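Long-range contacts in hypothetical methylmalonyl-CoA decarboxylase alpha subunit (Sulfolobus tokodaii, PDB 1X0U), which is of unproven function but belongs to the carboxyl transferase domain family of the ClpP/crotonase clan: residues K54-T64 / R75-G86; G126-G137 / I164-A175. All coordinates share one frame; numbering follows the deposited sequence.

Contact 1 (K54-T64 / R75-G86); sequences KFNEIMTFATT and RFYGDGVVTGWG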
loop_
_atom_site.group_PDB
_atom_site.type_symbol
_atom_site.label_atom_id
_atom_site.label_comp_id
_atom_site.label_asym_id
_atom_site.label_seq_id
_atom_site.Cartn_x
_atom_site.Cartn_y
_atom_site.Cartn_z
ATOM N N LYS A 54 5.918 -3.287 -40.976
ATOM C CA LYS A 54 6.566 -3.696 -39.724
ATOM C C LYS A 54 5.755 -4.532 -38.710
ATOM O O LYS A 54 4.725 -4.090 -38.200
ATOM C CB LYS A 54 7.099 -2.460 -38.979
ATOM C CG LYS A 54 7.930 -1.474 -39.801
ATOM C CD LYS A 54 9.363 -1.935 -40.024
ATOM C CE LYS A 54 10.081 -0.992 -40.987
ATOM N NZ LYS A 54 10.047 0.428 -40.515
ATOM N N PHE A 55 6.247 -5.734 -38.416
ATOM C CA PHE A 55 5.654 -6.609 -37.402
ATOM C C PHE A 55 6.781 -7.436 -36.762
ATOM O O PHE A 55 7.559 -8.086 -37.460
ATOM C CB PHE A 55 4.598 -7.548 -37.984
ATOM C CG PHE A 55 3.855 -8.344 -36.924
ATOM C CD1 PHE A 55 4.073 -9.711 -36.767
ATOM C CD2 PHE A 55 2.954 -7.718 -36.074
ATOM C CE1 PHE A 55 3.407 -10.438 -35.785
ATOM C CE2 PHE A 55 2.281 -8.439 -35.086
ATOM C CZ PHE A 55 2.509 -9.801 -34.943
ATOM N N ASN A 56 6.875 -7.399 -35.438
ATOM C CA ASN A 56 7.911 -8.131 -34.728
ATOM C C ASN A 56 7.339 -9.453 -34.246
ATOM O O ASN A 56 6.601 -9.514 -33.255
ATOM C CB ASN A 56 8.414 -7.306 -33.550
ATOM C CG ASN A 56 8.727 -5.879 -33.941
ATOM O OD1 ASN A 56 8.027 -4.943 -33.535
ATOM N ND2 ASN A 56 9.773 -5.701 -34.742
ATOM N N GLU A 57 7.700 -10.516 -34.949
ATOM C CA GLU A 57 7.185 -11.835 -34.638
ATOM C C GLU A 57 8.007 -12.599 -33.609
ATOM O O GLU A 57 9.231 -12.530 -33.603
ATOM C CB GLU A 57 7.059 -12.634 -35.943
ATOM C CG GLU A 57 6.601 -14.074 -35.798
ATOM C CD GLU A 57 6.162 -14.669 -37.126
ATOM O OE1 GLU A 57 6.651 -14.212 -38.175
ATOM O OE2 GLU A 57 5.332 -15.595 -37.125
ATOM N N ILE A 58 7.316 -13.307 -32.719
ATOM C CA ILE A 58 7.973 -14.110 -31.699
ATOM C C ILE A 58 7.574 -15.558 -31.964
ATOM O O ILE A 58 6.479 -15.816 -32.474
ATOM C CB ILE A 58 7.512 -13.728 -30.267
ATOM C CG1 ILE A 58 6.004 -13.925 -30.131
ATOM C CG2 ILE A 58 7.894 -12.296 -29.949
ATOM C CD1 ILE A 58 5.442 -13.489 -28.778
ATOM N N MET A 59 8.460 -16.493 -31.622
ATOM C CA MET A 59 8.208 -17.923 -31.813
ATOM C C MET A 59 7.705 -18.238 -33.208
ATOM O O MET A 59 6.747 -18.986 -33.377
ATOM C CB MET A 59 7.198 -18.420 -30.777
ATOM C CG MET A 59 7.743 -18.464 -29.358
ATOM S SD MET A 59 6.440 -18.404 -28.110
ATOM C CE MET A 59 5.972 -20.140 -27.943
ATOM N N THR A 60 8.368 -17.674 -34.208
ATOM C CA THR A 60 7.983 -17.886 -35.599
ATOM C C THR A 60 8.207 -19.303 -36.126
ATOM O O THR A 60 7.445 -19.778 -36.968
ATOM C CB THR A 60 8.706 -16.884 -36.524
ATOM O OG1 THR A 60 9.169 -17.556 -37.704
ATOM C CG2 THR A 60 9.865 -16.242 -35.805
ATOM N N PHE A 61 9.240 -19.986 -35.639
ATOM C CA PHE A 61 9.504 -21.342 -36.105
ATOM C C PHE A 61 8.928 -22.418 -35.190
ATOM O O PHE A 61 8.944 -23.598 -35.536
ATOM C CB PHE A 61 11.005 -21.566 -36.273
ATOM C CG PHE A 61 11.604 -20.843 -37.449
ATOM C CD1 PHE A 61 12.605 -19.893 -37.264
ATOM C CD2 PHE A 61 11.198 -21.141 -38.747
ATOM C CE1 PHE A 61 13.197 -19.252 -38.354
ATOM C CE2 PHE A 61 11.787 -20.504 -39.844
ATOM C CZ PHE A 61 12.789 -19.559 -39.645
ATOM N N ALA A 62 8.406 -22.015 -34.035
ATOM C CA ALA A 62 7.841 -22.968 -33.080
ATOM C C ALA A 62 6.856 -23.931 -33.733
ATOM O O ALA A 62 5.923 -23.508 -34.402
ATOM C CB ALA A 62 7.161 -22.222 -31.943
ATOM N N THR A 63 7.066 -25.227 -33.525
ATOM C CA THR A 63 6.200 -26.255 -34.109
ATOM C C THR A 63 5.458 -27.084 -33.071
ATOM O O THR A 63 5.661 -26.935 -31.865
ATOM C CB THR A 63 7.009 -27.245 -34.988
ATOM O OG1 THR A 63 8.201 -27.630 -34.292
ATOM C CG2 THR A 63 7.385 -26.617 -36.316
ATOM N N THR A 64 4.588 -27.966 -33.552
ATOM C CA THR A 64 3.836 -28.841 -32.662
ATOM C C THR A 64 4.765 -29.947 -32.180
ATOM O O THR A 64 5.733 -30.287 -32.854
ATOM C CB THR A 64 2.645 -29.492 -33.370
ATOM O OG1 THR A 64 2.020 -30.418 -32.474
ATOM C CG2 THR A 64 3.103 -30.234 -34.627
ATOM N N ARG A 75 4.653 -30.905 -39.522
ATOM C CA ARG A 75 5.265 -29.862 -38.711
ATOM C C ARG A 75 5.377 -28.524 -39.444
ATOM O O ARG A 75 6.400 -28.221 -40.066
ATOM C CB ARG A 75 6.644 -30.305 -38.210
ATOM C CG ARG A 75 6.624 -30.915 -36.810
ATOM C CD ARG A 75 5.865 -32.222 -36.787
ATOM N NE ARG A 75 5.553 -32.691 -35.435
ATOM C CZ ARG A 75 6.453 -32.955 -34.489
ATOM N NH1 ARG A 75 6.055 -33.381 -33.298
ATOM N NH2 ARG A 75 7.748 -32.790 -34.725
ATOM N N PHE A 76 4.315 -27.729 -39.368
ATOM C CA PHE A 76 4.295 -26.420 -40.002
ATOM C C PHE A 76 4.923 -25.405 -39.058
ATOM O O PHE A 76 4.527 -25.313 -37.902
ATOM C CB PHE A 76 2.856 -25.995 -40.287
ATOM C CG PHE A 76 2.195 -26.763 -41.390
ATOM C CD1 PHE A 76 2.444 -26.444 -42.720
ATOM C CD2 PHE A 76 1.289 -27.781 -41.100
ATOM C CE1 PHE A 76 1.794 -27.125 -43.751
ATOM C CE2 PHE A 76 0.634 -28.469 -42.122
ATOM C CZ PHE A 76 0.885 -28.139 -43.449
ATOM N N TYR A 77 5.901 -24.647 -39.534
ATOM C CA TYR A 77 6.532 -23.631 -38.687
ATOM C C TYR A 77 5.481 -22.639 -38.188
ATOM O O TYR A 77 4.685 -22.129 -38.977
ATOM C CB TYR A 77 7.594 -22.860 -39.467
ATOM C CG TYR A 77 8.863 -23.631 -39.741
ATOM C CD1 TYR A 77 9.595 -24.201 -38.699
ATOM C CD2 TYR A 77 9.364 -23.742 -41.039
ATOM C CE1 TYR A 77 10.801 -24.860 -38.942
ATOM C CE2 TYR A 77 10.558 -24.393 -41.294
ATOM C CZ TYR A 77 11.275 -24.950 -40.246
ATOM O OH TYR A 77 12.460 -25.593 -40.514
ATOM N N GLY A 78 5.482 -22.367 -36.886
ATOM C CA GLY A 78 4.521 -21.431 -36.327
ATOM C C GLY A 78 3.273 -22.094 -35.775
ATOM O O GLY A 78 2.496 -21.463 -35.058
ATOM N N ASP A 79 3.083 -23.364 -36.123
ATOM C CA ASP A 79 1.954 -24.168 -35.658
ATOM C C ASP A 79 0.559 -23.583 -35.900
ATOM O O ASP A 79 -0.383 -23.914 -35.182
ATOM C CB ASP A 79 2.114 -24.476 -34.165
ATOM C CG ASP A 79 1.271 -25.665 -33.712
ATOM O OD1 ASP A 79 0.867 -25.689 -32.540
ATOM O OD2 ASP A 79 1.020 -26.586 -34.513
ATOM N N GLY A 80 0.425 -22.709 -36.895
ATOM C CA GLY A 80 -0.881 -22.144 -37.204
ATOM C C GLY A 80 -1.259 -20.747 -36.725
ATOM O O GLY A 80 -2.397 -20.321 -36.929
ATOM N N VAL A 81 -0.338 -20.022 -36.103
ATOM C CA VAL A 81 -0.666 -18.684 -35.630
ATOM C C VAL A 81 0.552 -17.757 -35.670
ATOM O O VAL A 81 1.668 -18.167 -35.362
ATOM C CB VAL A 81 -1.245 -18.754 -34.178
ATOM C CG1 VAL A 81 -0.181 -19.267 -33.215
ATOM C CG2 VAL A 81 -1.763 -17.385 -33.733
ATOM N N VAL A 82 0.341 -16.515 -36.087
ATOM C CA VAL A 82 1.426 -15.545 -36.129
ATOM C C VAL A 82 1.225 -14.664 -34.906
ATOM O O VAL A 82 0.123 -14.142 -34.675
ATOM C CB VAL A 82 1.378 -14.662 -37.404
ATOM C CG1 VAL A 82 2.606 -13.760 -37.458
ATOM C CG2 VAL A 82 1.299 -15.528 -38.648
ATOM N N THR A 83 2.283 -14.511 -34.118
ATOM C CA THR A 83 2.219 -13.713 -32.907
ATOM C C THR A 83 3.390 -12.748 -32.812
ATOM O O THR A 83 4.496 -13.035 -33.258
ATOM C CB THR A 83 2.219 -14.611 -31.647
ATOM O OG1 THR A 83 3.296 -15.555 -31.735
ATOM C CG2 THR A 83 0.904 -15.363 -31.514
ATOM N N GLY A 84 3.120 -11.596 -32.217
ATOM C CA GLY A 84 4.128 -10.576 -32.059
ATOM C C GLY A 84 3.485 -9.238 -31.782
ATOM O O GLY A 84 2.331 -9.162 -31.342
ATOM N N TRP A 85 4.219 -8.172 -32.055
ATOM C CA TRP A 85 3.703 -6.833 -31.812
ATOM C C TRP A 85 4.224 -5.889 -32.886
ATOM O O TRP A 85 5.173 -6.209 -33.596
ATOM C CB TRP A 85 4.175 -6.333 -30.446
ATOM C CG TRP A 85 5.601 -5.827 -30.461
ATOM C CD1 TRP A 85 6.012 -4.556 -30.722
ATOM C CD2 TRP A 85 6.802 -6.602 -30.253
ATOM N NE1 TRP A 85 7.394 -4.484 -30.695
ATOM C CE2 TRP A 85 7.900 -5.723 -30.409
ATOM C CE3 TRP A 85 7.050 -7.946 -29.955
ATOM C CZ2 TRP A 85 9.230 -6.148 -30.276
ATOM C CZ3 TRP A 85 8.373 -8.371 -29.824
ATOM C CH2 TRP A 85 9.447 -7.471 -29.985
ATOM N N GLY A 86 3.599 -4.719 -32.969
ATOM C CA GLY A 86 4.000 -3.695 -33.909
ATOM C C GLY A 86 3.398 -2.359 -33.483
ATOM O O GLY A 86 2.979 -2.177 -32.339
HETATM O O HOH W 1 4.504 -16.114 -34.624
HETATM O O HOH W 2 3.369 -27.445 -36.210
HETATM O O HOH W 3 0.820 -28.009 -30.998
#
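With chi1 near -72° in both residues, F61 and Y77 each set their ring beside their own backbone N, and the rings meet as a T-shaped pair: F61 puts its CD2 edge over the Y77 face, off centre, planes at 73°. W85 holds CG between its backbone N and carbonyl carbon (chi1 79°), which lays the indole under N56; N56 CB sits over the middle of the six-membered ring, 3.5 Å from its centroid, in a CH-pi contact. Around this pair the strands are antiparallel. N56 N donates to W85 O (2.8 Å), W85 N returns a bond to N56 O, and I58 N reaches T83 O at 2.9 Å. At G84 the chains close in, its CA 2.9 Å from N56 O. Waters bridge the two segments: one accepts from T83 N and lies within bonding distance of E57 OE2, which also pairs with R43; another joins T64 N, F76 O and D79 OD2. The turn residue G78 gives A62 O a weak bond. D79 also forms a salt bridge with R139. Within this chain strand 56-57 is the outermost strand of its sheet, beside strand 81-88, whose other side pairs with strand 91-98; helix 8-23 packs on F61 and Y77, helix 42-49 on F55 and V82, and helix 109-125 on I58 and T83.

Contact 2 (G126-G137 / I164-A175); sequences GAPVVGINDSGG and IPQITIMAGPAA
V129 N donates to P165 O at 3.2 Å, the first of six backbone hydrogen bonds that join the two segments in parallel register. I167 N then binds V129 O, G131 N binds I167 O (2.9 Å) and I169 N binds G131 O. Beyond these, N133 N reaches I169 O at 2.7 Å, and A171 N closes the series on N133 O. The G131, N133 and V129 N-H groups each meet their carbonyl nearly end-on, whereas I169 N approaches G131 O tilted 33° from the carbonyl plane. Alpha-hydrogen contacts fill in between, the shortest from V130 CA to I167 O at 3.0 Å.

Strands 129-133 and 166-170 run 14° from parallel and are the two strands of a beta-alpha-beta crossover through helix 144-160, in keeping with the alternating strands and helices of the ClpP/crotonase fold.

Apolar contacts lie on both faces. V130, I132, I167 and I169 share one: I132 CG2 is 4.2 Å from I169 CB, and helix 239-252 packs against I167 and I169. On the other, V129 CG1 lies beside Q166 CG, and N133 CB meets M170 CE at 3.6 Å; M170 has CG anti to its backbone N (chi1 175°), then bends at chi2 and chi3, which carries the methyl back toward N133. P128 and P165 lie side by side, pointing the same way, with P128 CG 4.0 Å from P165 CD.

Polar side chains gather past the strand ends. The D134 carboxylate lies against A171 O, and its charge is met by salt bridges to K39 and R45; the R45 guanidinium serves both acceptors, giving A171 O a weak hydrogen bond. S135 OG accepts from G137 N in an ST turn and is also bonded to G105 O.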
loop_
_atom_site.group_PDB
_atom_site.type_symbol
_atom_site.label_atom_id
_atom_site.label_comp_id
_atom_site.label_asym_id
_atom_site.label_seq_id
_atom_site.Cartn_x
_atom_site.Cartn_y
_atom_site.Cartn_z
ATOM N N GLY A 126 1.801 -3.297 -20.842
ATOM C CA GLY A 126 0.608 -2.477 -20.922
ATOM C C GLY A 126 0.205 -2.088 -22.331
ATOM O O GLY A 126 -0.034 -0.914 -22.617
ATOM N N ALA A 127 0.125 -3.062 -23.230
ATOM C CA ALA A 127 -0.287 -2.758 -24.600
ATOM C C ALA A 127 -1.519 -3.557 -24.997
ATOM O O ALA A 127 -1.719 -4.679 -24.535
ATOM C CB ALA A 127 0.849 -3.029 -25.569
ATOM N N PRO A 128 -2.376 -2.977 -25.851
ATOM C CA PRO A 128 -3.594 -3.652 -26.308
ATOM C C PRO A 128 -3.253 -4.929 -27.081
ATOM O O PRO A 128 -2.113 -5.128 -27.501
ATOM C CB PRO A 128 -4.251 -2.620 -27.227
ATOM C CG PRO A 128 -3.697 -1.283 -26.739
ATOM C CD PRO A 128 -2.262 -1.623 -26.428
ATOM N N VAL A 129 -4.253 -5.782 -27.270
ATOM C CA VAL A 129 -4.081 -7.014 -28.020
ATOM C C VAL A 129 -5.270 -7.249 -28.943
ATOM O O VAL A 129 -6.419 -7.260 -28.502
ATOM C CB VAL A 129 -3.967 -8.250 -27.104
ATOM C CG1 VAL A 129 -5.089 -8.244 -26.088
ATOM C CG2 VAL A 129 -4.049 -9.524 -27.941
ATOM N N VAL A 130 -5.006 -7.415 -30.231
ATOM C CA VAL A 130 -6.105 -7.700 -31.125
ATOM C C VAL A 130 -5.853 -9.082 -31.694
ATOM O O VAL A 130 -4.767 -9.382 -32.206
ATOM C CB VAL A 130 -6.267 -6.640 -32.271
ATOM C CG1 VAL A 130 -5.393 -5.428 -32.020
ATOM C CG2 VAL A 130 -5.997 -7.276 -33.616
ATOM N N GLY A 131 -6.858 -9.938 -31.554
ATOM C CA GLY A 131 -6.746 -11.289 -32.059
ATOM C C GLY A 131 -7.531 -11.458 -33.342
ATOM O O GLY A 131 -8.760 -11.398 -33.334
ATOM N N ILE A 132 -6.820 -11.657 -34.446
ATOM C CA ILE A 132 -7.457 -11.856 -35.738
ATOM C C ILE A 132 -7.707 -13.360 -35.877
ATOM O O ILE A 132 -6.839 -14.131 -36.316
ATOM C CB ILE A 132 -6.554 -11.343 -36.875
ATOM C CG1 ILE A 132 -6.018 -9.949 -36.523
ATOM C CG2 ILE A 132 -7.352 -11.259 -38.173
ATOM C CD1 ILE A 132 -5.071 -9.373 -37.553
ATOM N N ASN A 133 -8.909 -13.771 -35.483
ATOM C CA ASN A 133 -9.311 -15.173 -35.510
ATOM C C ASN A 133 -9.663 -15.738 -36.885
ATOM O O ASN A 133 -10.253 -15.056 -37.713
ATOM C CB ASN A 133 -10.490 -15.373 -34.556
ATOM C CG ASN A 133 -10.066 -15.350 -33.096
ATOM O OD1 ASN A 133 -9.429 -14.393 -32.628
ATOM N ND2 ASN A 133 -10.415 -16.407 -32.369
ATOM N N ASP A 134 -9.293 -16.997 -37.103
ATOM C CA ASP A 134 -9.560 -17.714 -38.351
ATOM C C ASP A 134 -9.200 -19.163 -38.047
ATOM O O ASP A 134 -8.246 -19.722 -38.598
ATOM C CB ASP A 134 -8.686 -17.185 -39.491
ATOM C CG ASP A 134 -9.252 -17.516 -40.862
ATOM O OD1 ASP A 134 -10.186 -18.354 -40.933
ATOM O OD2 ASP A 134 -8.763 -16.941 -41.868
ATOM N N SER A 135 -9.970 -19.758 -37.144
ATOM C CA SER A 135 -9.738 -21.121 -36.700
ATOM C C SER A 135 -11.008 -21.945 -36.695
ATOM O O SER A 135 -12.043 -21.481 -36.237
ATOM C CB SER A 135 -9.152 -21.100 -35.283
ATOM O OG SER A 135 -9.030 -22.411 -34.745
ATOM N N GLY A 136 -10.919 -23.177 -37.195
ATOM C CA GLY A 136 -12.078 -24.046 -37.204
ATOM C C GLY A 136 -12.371 -24.524 -35.793
ATOM O O GLY A 136 -13.493 -24.932 -35.481
ATOM N N GLY A 137 -11.361 -24.473 -34.928
ATOM C CA GLY A 137 -11.561 -24.902 -33.556
ATOM C C GLY A 137 -10.388 -25.650 -32.958
ATOM O O GLY A 137 -9.243 -25.456 -33.362
ATOM N N ILE A 164 -5.932 -4.191 -20.124
ATOM C CA ILE A 164 -5.491 -3.825 -21.464
ATOM C C ILE A 164 -6.649 -4.118 -22.420
ATOM O O ILE A 164 -7.279 -5.173 -22.345
ATOM C CB ILE A 164 -4.216 -4.618 -21.902
ATOM C CG1 ILE A 164 -4.392 -6.123 -21.656
ATOM C CG2 ILE A 164 -2.996 -4.112 -21.130
ATOM C CD1 ILE A 164 -3.285 -6.988 -22.300
ATOM N N PRO A 165 -6.953 -3.175 -23.325
ATOM C CA PRO A 165 -8.049 -3.359 -24.283
ATOM C C PRO A 165 -7.847 -4.647 -25.076
ATOM O O PRO A 165 -6.747 -4.915 -25.550
ATOM C CB PRO A 165 -7.943 -2.127 -25.184
ATOM C CG PRO A 165 -7.239 -1.120 -24.328
ATOM C CD PRO A 165 -6.199 -1.949 -23.625
ATOM N N GLN A 166 -8.910 -5.426 -25.223
ATOM C CA GLN A 166 -8.854 -6.676 -25.970
ATOM C C GLN A 166 -9.902 -6.698 -27.070
ATOM O O GLN A 166 -11.106 -6.788 -26.794
ATOM C CB GLN A 166 -9.100 -7.857 -25.037
ATOM C CG GLN A 166 -8.032 -8.069 -23.987
ATOM C CD GLN A 166 -8.410 -9.181 -23.042
ATOM O OE1 GLN A 166 -9.191 -8.983 -22.098
ATOM N NE2 GLN A 166 -7.889 -10.376 -23.304
ATOM N N ILE A 167 -9.436 -6.630 -28.314
ATOM C CA ILE A 167 -10.317 -6.634 -29.482
ATOM C C ILE A 167 -10.102 -7.890 -30.335
ATOM O O ILE A 167 -8.976 -8.280 -30.602
ATOM C CB ILE A 167 -10.050 -5.399 -30.363
ATOM C CG1 ILE A 167 -10.263 -4.125 -29.546
ATOM C CG2 ILE A 167 -10.967 -5.406 -31.558
ATOM C CD1 ILE A 167 -9.759 -2.857 -30.227
ATOM N N THR A 168 -11.187 -8.526 -30.758
ATOM C CA THR A 168 -11.054 -9.715 -31.588
ATOM C C THR A 168 -11.693 -9.480 -32.949
ATOM O O THR A 168 -12.789 -8.930 -33.035
ATOM C CB THR A 168 -11.769 -10.943 -30.986
ATOM O OG1 THR A 168 -13.180 -10.805 -31.172
ATOM C CG2 THR A 168 -11.477 -11.082 -29.517
ATOM N N ILE A 169 -11.000 -9.867 -34.012
ATOM C CA ILE A 169 -11.577 -9.761 -35.348
ATOM C C ILE A 169 -11.910 -11.203 -35.659
ATOM O O ILE A 169 -11.009 -12.042 -35.771
ATOM C CB ILE A 169 -10.576 -9.250 -36.410
ATOM C CG1 ILE A 169 -10.169 -7.809 -36.108
ATOM C CG2 ILE A 169 -11.206 -9.320 -37.804
ATOM C CD1 ILE A 169 -9.204 -7.254 -37.128
ATOM N N MET A 170 -13.197 -11.509 -35.730
ATOM C CA MET A 170 -13.621 -12.860 -36.054
ATOM C C MET A 170 -13.634 -12.935 -37.579
ATOM O O MET A 170 -14.573 -12.467 -38.222
ATOM C CB MET A 170 -15.021 -13.137 -35.489
ATOM C CG MET A 170 -15.595 -14.499 -35.882
ATOM S SD MET A 170 -14.400 -15.824 -35.632
ATOM C CE MET A 170 -14.016 -15.528 -33.845
ATOM N N ALA A 171 -12.574 -13.490 -38.158
ATOM C CA ALA A 171 -12.484 -13.594 -39.612
ATOM C C ALA A 171 -12.368 -15.049 -40.060
ATOM O O ALA A 171 -11.611 -15.369 -40.982
ATOM C CB ALA A 171 -11.284 -12.776 -40.120
ATOM N N GLY A 172 -13.140 -15.921 -39.411
ATOM C CA GLY A 172 -13.111 -17.337 -39.737
ATOM C C GLY A 172 -14.358 -18.091 -39.303
ATOM O O GLY A 172 -15.332 -17.472 -38.885
ATOM N N PRO A 173 -14.358 -19.434 -39.400
ATOM C CA PRO A 173 -15.460 -20.331 -39.035
ATOM C C PRO A 173 -15.243 -20.987 -37.670
ATOM O O PRO A 173 -14.949 -22.177 -37.589
ATOM C CB PRO A 173 -15.426 -21.352 -40.154
ATOM C CG PRO A 173 -13.957 -21.564 -40.316
ATOM C CD PRO A 173 -13.339 -20.167 -40.176
ATOM N N ALA A 174 -15.412 -20.213 -36.607
ATOM C CA ALA A 174 -15.211 -20.706 -35.253
ATOM C C ALA A 174 -16.301 -21.625 -34.697
ATOM O O ALA A 174 -17.501 -21.314 -34.752
ATOM C CB ALA A 174 -15.007 -19.522 -34.303
ATOM N N ALA A 175 -15.868 -22.758 -34.145
ATOM C CA ALA A 175 -16.767 -23.733 -33.530
ATOM C C ALA A 175 -16.160 -24.158 -32.196
ATOM O O ALA A 175 -14.947 -24.079 -32.011
ATOM C CB ALA A 175 -16.936 -24.945 -34.443
#

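From the N terminus, contact 1 comes first: the chain leaves strand 56-57, passes through a loop without helix or strand between residues 64 and 75, and returns along strand 81-88, closing a short loop. After strand 91-98 and helix 109-125 it enters contact 2, whose longer loop holds helix 144-160. The two closures follow in series, neither enclosing nor crossing the other. Both belong to one mixed sheet, with strand 91-98 between them, pairing with 81-88 on one side and 129-133 on the other. Their centres lie 15 Å apart and their nearest atoms about 6 Å. Contact 1 lies at the antiparallel end of the sheet within this chain; contact 2 lies in its parallel part.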